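Local coordinates for phytase (Debaryomyces castellii, PDB 2GFI), which hydrolyses phytate, releasing phosphate, as a 3-phytase of the histidine acid phosphatase family, at residues A[249-261]-A[271-283]. Sequence-based numbering, arbitrary orientation.
Sequences EDDVSNLFGYCAY and MCDIFTNEEFIQY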
loop_
_atom_site.group_PDB
_atom_site.type_symbol
_atom_site.label_atom_id
_atom_site.label_comp_id
_atom_site.label_asym_id
_atom_site.label_seq_id
_atom_site.Cartn_x
_atom_site.Cartn_y
_atom_site.Cartn_z
ATOM N N GLU A 249 -25.868 -26.636 8.426
ATOM C CA GLU A 249 -25.774 -25.196 8.578
ATOM C C GLU A 249 -24.872 -24.860 9.752
ATOM O O GLU A 249 -24.075 -23.950 9.638
ATOM C CB GLU A 249 -27.150 -24.611 8.823
ATOM C CG GLU A 249 -27.875 -24.231 7.555
ATOM C CD GLU A 249 -28.828 -25.292 7.053
ATOM O OE1 GLU A 249 -28.663 -26.476 7.414
ATOM O OE2 GLU A 249 -29.756 -24.937 6.289
ATOM N N ASP A 250 -25.006 -25.625 10.841
ATOM C CA ASP A 250 -24.121 -25.613 11.998
ATOM C C ASP A 250 -22.664 -25.820 11.634
ATOM O O ASP A 250 -21.811 -25.138 12.165
ATOM C CB ASP A 250 -24.513 -26.725 13.011
ATOM C CG ASP A 250 -23.640 -26.707 14.310
ATOM O OD1 ASP A 250 -23.607 -25.606 14.955
ATOM O OD2 ASP A 250 -22.979 -27.730 14.782
ATOM N N ASP A 251 -22.388 -26.808 10.790
ATOM C CA ASP A 251 -21.054 -27.055 10.252
ATOM C C ASP A 251 -20.499 -25.848 9.505
ATOM O O ASP A 251 -19.395 -25.408 9.783
ATOM C CB ASP A 251 -21.083 -28.274 9.327
ATOM C CG ASP A 251 -21.440 -29.560 10.081
ATOM O OD1 ASP A 251 -21.277 -29.590 11.335
ATOM O OD2 ASP A 251 -21.901 -30.571 9.520
ATOM N N VAL A 252 -21.297 -25.336 8.571
ATOM C CA VAL A 252 -20.986 -24.183 7.766
ATOM C C VAL A 252 -20.702 -22.989 8.688
ATOM O O VAL A 252 -19.724 -22.301 8.512
ATOM C CB VAL A 252 -22.123 -23.862 6.774
ATOM C CG1 VAL A 252 -21.813 -22.575 5.986
ATOM C CG2 VAL A 252 -22.365 -25.038 5.815
ATOM N N SER A 253 -21.532 -22.786 9.686
ATOM C CA SER A 253 -21.316 -21.726 10.636
ATOM C C SER A 253 -19.954 -21.827 11.340
ATOM O O SER A 253 -19.314 -20.831 11.588
ATOM C CB SER A 253 -22.408 -21.762 11.668
ATOM O OG SER A 253 -22.254 -20.643 12.513
ATOM N N ASN A 254 -19.520 -23.051 11.623
ATOM C CA ASN A 254 -18.230 -23.336 12.227
ATOM C C ASN A 254 -17.065 -23.166 11.275
ATOM O O ASN A 254 -15.915 -23.018 11.671
ATOM C CB ASN A 254 -18.262 -24.760 12.793
ATOM C CG ASN A 254 -19.011 -24.825 14.098
ATOM O OD1 ASN A 254 -19.665 -25.822 14.426
ATOM N ND2 ASN A 254 -18.933 -23.746 14.851
ATOM N N LEU A 255 -17.355 -23.119 9.996
ATOM C CA LEU A 255 -16.286 -23.017 9.042
ATOM C C LEU A 255 -15.757 -21.585 9.004
ATOM O O LEU A 255 -14.628 -21.348 8.574
ATOM C CB LEU A 255 -16.747 -23.516 7.672
ATOM C CG LEU A 255 -16.966 -25.005 7.514
ATOM C CD1 LEU A 255 -17.402 -25.331 6.033
ATOM C CD2 LEU A 255 -15.693 -25.722 7.899
ATOM N N PHE A 256 -16.575 -20.636 9.463
ATOM C CA PHE A 256 -16.080 -19.254 9.687
ATOM C C PHE A 256 -14.997 -19.199 10.721
ATOM O O PHE A 256 -13.947 -18.624 10.449
ATOM C CB PHE A 256 -17.184 -18.264 10.076
ATOM C CG PHE A 256 -18.116 -17.966 8.980
ATOM C CD1 PHE A 256 -17.793 -17.010 8.024
ATOM C CD2 PHE A 256 -19.335 -18.648 8.889
ATOM C CE1 PHE A 256 -18.697 -16.726 6.981
ATOM C CE2 PHE A 256 -20.229 -18.382 7.878
ATOM C CZ PHE A 256 -19.915 -17.412 6.914
ATOM N N GLY A 257 -15.230 -19.803 11.889
ATOM C CA GLY A 257 -14.179 -19.907 12.912
ATOM C C GLY A 257 -12.991 -20.726 12.397
ATOM O O GLY A 257 -11.816 -20.411 12.643
ATOM N N TYR A 258 -13.282 -21.789 11.673
ATOM C CA TYR A 258 -12.244 -22.629 11.118
ATOM C C TYR A 258 -11.327 -21.755 10.243
ATOM O O TYR A 258 -10.107 -21.800 10.369
ATOM C CB TYR A 258 -12.943 -23.734 10.301
ATOM C CG TYR A 258 -12.065 -24.868 9.838
ATOM C CD1 TYR A 258 -12.346 -26.199 10.217
ATOM C CD2 TYR A 258 -10.963 -24.635 8.995
ATOM C CE1 TYR A 258 -11.565 -27.253 9.773
ATOM C CE2 TYR A 258 -10.189 -25.676 8.548
ATOM C CZ TYR A 258 -10.489 -26.987 8.939
ATOM O OH TYR A 258 -9.680 -28.022 8.501
ATOM N N CYS A 259 -11.937 -20.974 9.344
ATOM C CA CYS A 259 -11.239 -19.985 8.538
ATOM C C CYS A 259 -10.365 -19.055 9.426
ATOM O O CYS A 259 -9.160 -18.920 9.212
ATOM C CB CYS A 259 -12.279 -19.169 7.738
ATOM S SG CYS A 259 -11.787 -17.499 7.277
ATOM N N ALA A 260 -10.995 -18.455 10.440
ATOM C CA ALA A 260 -10.299 -17.521 11.338
ATOM C C ALA A 260 -9.129 -18.197 12.003
ATOM O O ALA A 260 -8.037 -17.663 11.998
ATOM C CB ALA A 260 -11.246 -16.945 12.343
ATOM N N TYR A 261 -9.359 -19.394 12.550
ATOM C CA TYR A 261 -8.286 -20.163 13.163
ATOM C C TYR A 261 -7.230 -20.712 12.254
ATOM O O TYR A 261 -6.082 -20.693 12.624
ATOM C CB TYR A 261 -8.834 -21.197 14.163
ATOM C CG TYR A 261 -9.310 -20.419 15.337
ATOM C CD1 TYR A 261 -8.395 -19.895 16.233
ATOM C CD2 TYR A 261 -10.651 -20.106 15.482
ATOM C CE1 TYR A 261 -8.798 -19.122 17.283
ATOM C CE2 TYR A 261 -11.078 -19.329 16.555
ATOM C CZ TYR A 261 -10.127 -18.844 17.446
ATOM O OH TYR A 261 -10.511 -18.060 18.494
ATOM N N MET A 271 -10.170 -22.227 3.637
ATOM C CA MET A 271 -11.530 -22.285 4.137
ATOM C C MET A 271 -12.142 -20.888 4.139
ATOM O O MET A 271 -13.375 -20.734 4.022
ATOM C CB MET A 271 -11.495 -22.892 5.548
ATOM C CG MET A 271 -12.805 -23.356 6.055
ATOM S SD MET A 271 -13.485 -24.711 5.116
ATOM C CE MET A 271 -12.593 -26.140 5.793
ATOM N N CYS A 272 -11.271 -19.870 4.252
ATOM C CA CYS A 272 -11.693 -18.465 4.101
ATOM C C CYS A 272 -12.226 -18.169 2.700
ATOM O O CYS A 272 -12.957 -17.162 2.514
ATOM C CB CYS A 272 -10.558 -17.495 4.383
ATOM S SG CYS A 272 -10.080 -17.524 6.102
ATOM N N ASP A 273 -11.859 -19.016 1.735
ATOM C CA ASP A 273 -12.265 -18.744 0.336
ATOM C C ASP A 273 -13.629 -19.203 -0.050
ATOM O O ASP A 273 -14.030 -18.994 -1.177
ATOM C CB ASP A 273 -11.295 -19.375 -0.623
ATOM C CG ASP A 273 -9.927 -18.936 -0.364
ATOM O OD1 ASP A 273 -9.770 -17.793 0.152
ATOM O OD2 ASP A 273 -8.955 -19.652 -0.616
ATOM N N ILE A 274 -14.343 -19.829 0.866
ATOM C CA ILE A 274 -15.610 -20.484 0.482
ATOM C C ILE A 274 -16.808 -19.574 0.712
ATOM O O ILE A 274 -17.928 -19.902 0.337
ATOM C CB ILE A 274 -15.766 -21.811 1.256
ATOM C CG1 ILE A 274 -16.080 -21.541 2.728
ATOM C CG2 ILE A 274 -14.511 -22.690 1.064
ATOM C CD1 ILE A 274 -16.457 -22.810 3.527
ATOM N N PHE A 275 -16.570 -18.413 1.324
ATOM C CA PHE A 275 -17.694 -17.511 1.637
ATOM C C PHE A 275 -17.663 -16.224 0.831
ATOM O O PHE A 275 -16.573 -15.730 0.450
ATOM C CB PHE A 275 -17.743 -17.205 3.147
ATOM C CG PHE A 275 -18.063 -18.400 3.987
ATOM C CD1 PHE A 275 -19.277 -19.079 3.806
ATOM C CD2 PHE A 275 -17.161 -18.865 4.934
ATOM C CE1 PHE A 275 -19.594 -20.174 4.558
ATOM C CE2 PHE A 275 -17.474 -19.981 5.699
ATOM C CZ PHE A 275 -18.694 -20.627 5.515
ATOM N N THR A 276 -18.850 -15.684 0.594
ATOM C CA THR A 276 -18.993 -14.376 -0.016
ATOM C C THR A 276 -18.894 -13.333 1.064
ATOM O O THR A 276 -19.132 -13.643 2.224
ATOM C CB THR A 276 -20.338 -14.232 -0.734
ATOM O OG1 THR A 276 -21.411 -14.336 0.215
ATOM C CG2 THR A 276 -20.547 -15.368 -1.782
ATOM N N ASN A 277 -18.569 -12.090 0.682
ATOM C CA ASN A 277 -18.564 -10.971 1.630
ATOM C C ASN A 277 -19.882 -10.877 2.384
ATOM O O ASN A 277 -19.925 -10.647 3.592
ATOM C CB ASN A 277 -18.299 -9.649 0.894
ATOM C CG ASN A 277 -16.875 -9.524 0.444
ATOM O OD1 ASN A 277 -16.239 -10.527 0.086
ATOM N ND2 ASN A 277 -16.345 -8.303 0.478
ATOM N N GLU A 278 -20.966 -11.085 1.656
ATOM C CA GLU A 278 -22.285 -10.966 2.236
ATOM C C GLU A 278 -22.508 -12.021 3.348
ATOM O O GLU A 278 -23.159 -11.742 4.325
ATOM C CB GLU A 278 -23.305 -11.000 1.110
ATOM C CG GLU A 278 -24.705 -11.405 1.522
ATOM C CD GLU A 278 -25.720 -11.195 0.416
ATOM O OE1 GLU A 278 -25.383 -11.416 -0.781
ATOM O OE2 GLU A 278 -26.857 -10.796 0.760
ATOM N N GLU A 279 -21.903 -13.201 3.226
ATOM C CA GLU A 279 -22.010 -14.216 4.255
ATOM C C GLU A 279 -21.152 -13.865 5.447
ATOM O O GLU A 279 -21.610 -13.995 6.576
ATOM C CB GLU A 279 -21.659 -15.595 3.694
ATOM C CG GLU A 279 -22.737 -16.089 2.758
ATOM C CD GLU A 279 -22.278 -17.034 1.658
ATOM O OE1 GLU A 279 -21.044 -17.291 1.462
ATOM O OE2 GLU A 279 -23.205 -17.503 0.936
ATOM N N PHE A 280 -19.921 -13.418 5.209
ATOM C CA PHE A 280 -19.062 -12.973 6.292
ATOM C C PHE A 280 -19.717 -11.873 7.093
ATOM O O PHE A 280 -19.638 -11.850 8.322
ATOM C CB PHE A 280 -17.749 -12.393 5.745
ATOM C CG PHE A 280 -16.764 -13.406 5.325
ATOM C CD1 PHE A 280 -16.204 -14.273 6.251
ATOM C CD2 PHE A 280 -16.342 -13.460 4.005
ATOM C CE1 PHE A 280 -15.247 -15.234 5.850
ATOM C CE2 PHE A 280 -15.413 -14.395 3.591
ATOM C CZ PHE A 280 -14.863 -15.294 4.521
ATOM N N ILE A 281 -20.342 -10.921 6.406
ATOM C CA ILE A 281 -20.948 -9.781 7.094
ATOM C C ILE A 281 -22.116 -10.211 8.007
ATOM O O ILE A 281 -22.307 -9.671 9.116
ATOM C CB ILE A 281 -21.373 -8.733 6.043
ATOM C CG1 ILE A 281 -20.133 -8.030 5.469
ATOM C CG2 ILE A 281 -22.354 -7.766 6.614
ATOM C CD1 ILE A 281 -20.404 -7.230 4.166
ATOM N N GLN A 282 -22.891 -11.196 7.556
ATOM C CA GLN A 282 -23.995 -11.699 8.371
ATOM C C GLN A 282 -23.453 -12.565 9.487
ATOM O O GLN A 282 -23.884 -12.463 10.634
ATOM C CB GLN A 282 -24.991 -12.479 7.525
ATOM C CG GLN A 282 -25.804 -11.570 6.680
ATOM C CD GLN A 282 -26.479 -12.307 5.567
ATOM O OE1 GLN A 282 -25.831 -12.668 4.578
ATOM N NE2 GLN A 282 -27.766 -12.533 5.707
ATOM N N TYR A 283 -22.475 -13.412 9.154
ATOM C CA TYR A 283 -21.782 -14.120 10.200
ATOM C C TYR A 283 -21.273 -13.147 11.270
ATOM O O TYR A 283 -21.500 -13.364 12.467
ATOM C CB TYR A 283 -20.615 -14.941 9.686
ATOM C CG TYR A 283 -19.849 -15.562 10.855
ATOM C CD1 TYR A 283 -20.342 -16.701 11.508
ATOM C CD2 TYR A 283 -18.649 -15.013 11.296
ATOM C CE1 TYR A 283 -19.655 -17.292 12.562
ATOM C CE2 TYR A 283 -17.947 -15.583 12.341
ATOM C CZ TYR A 283 -18.462 -16.728 12.981
ATOM O OH TYR A 283 -17.777 -17.310 14.011
HETATM O O HOH W 1 -17.576 -19.981 13.546
#
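F256 lies between the rings of F275 and Y283, one on each of its faces. Its CG sits anti to the carbonyl carbon (chi1 -70°), which sends the ring out from helix 249-266 into this slot. CB rests over the centre of the Y283 ring, a CH-pi contact 3.4 Å from CB to the ring centroid. CG lies against Y283 CG, and CD2 meets Y283 CD1. On the other branch, CD1 and CE1 meet the side chain of F280; F280 CD1 reaches the F256 edge, 3.6 Å from F256 CE1. The far end, CE1, CE2 and CZ, spreads over F275. That pair is a face-to-face stack with centroids 3.7 Å apart and planes at 10°. The Y283 pair is an offset stack, the two side chains running in opposite directions, and Y283 CB covers the centre of the F256 ring. These four rings form an aromatic cluster where helical segments 249-261 and 277-283 cross at -92°. Helix 77-91 packs on L255, and helix 229-241 on I274 and Y283. The Y283 side chain is about 11 Å from that of D333, the predicted proton donor. The disulfide C259-C272 ties the first helix to the 3-10 turn ahead of the second. A capping box of T276 and E279 starts that second helix, and E279 also forms a salt bridge with R237. A water 2.7 Å from Y283 OH joins it to the backbone, giving a hydrogen bond to S253 O and accepting one from G257 N. A leucine in place of Y283 would probably leave one F256 face without its stacked ring and the water without its hydroxyl partner. At the edge of the F275 ring, V252 CG1 touches F275 CE1 (3.6 Å). M271 bends at chi2 and chi3 to lay CE over the Y258 ring, while its SD packs on L255 CD2.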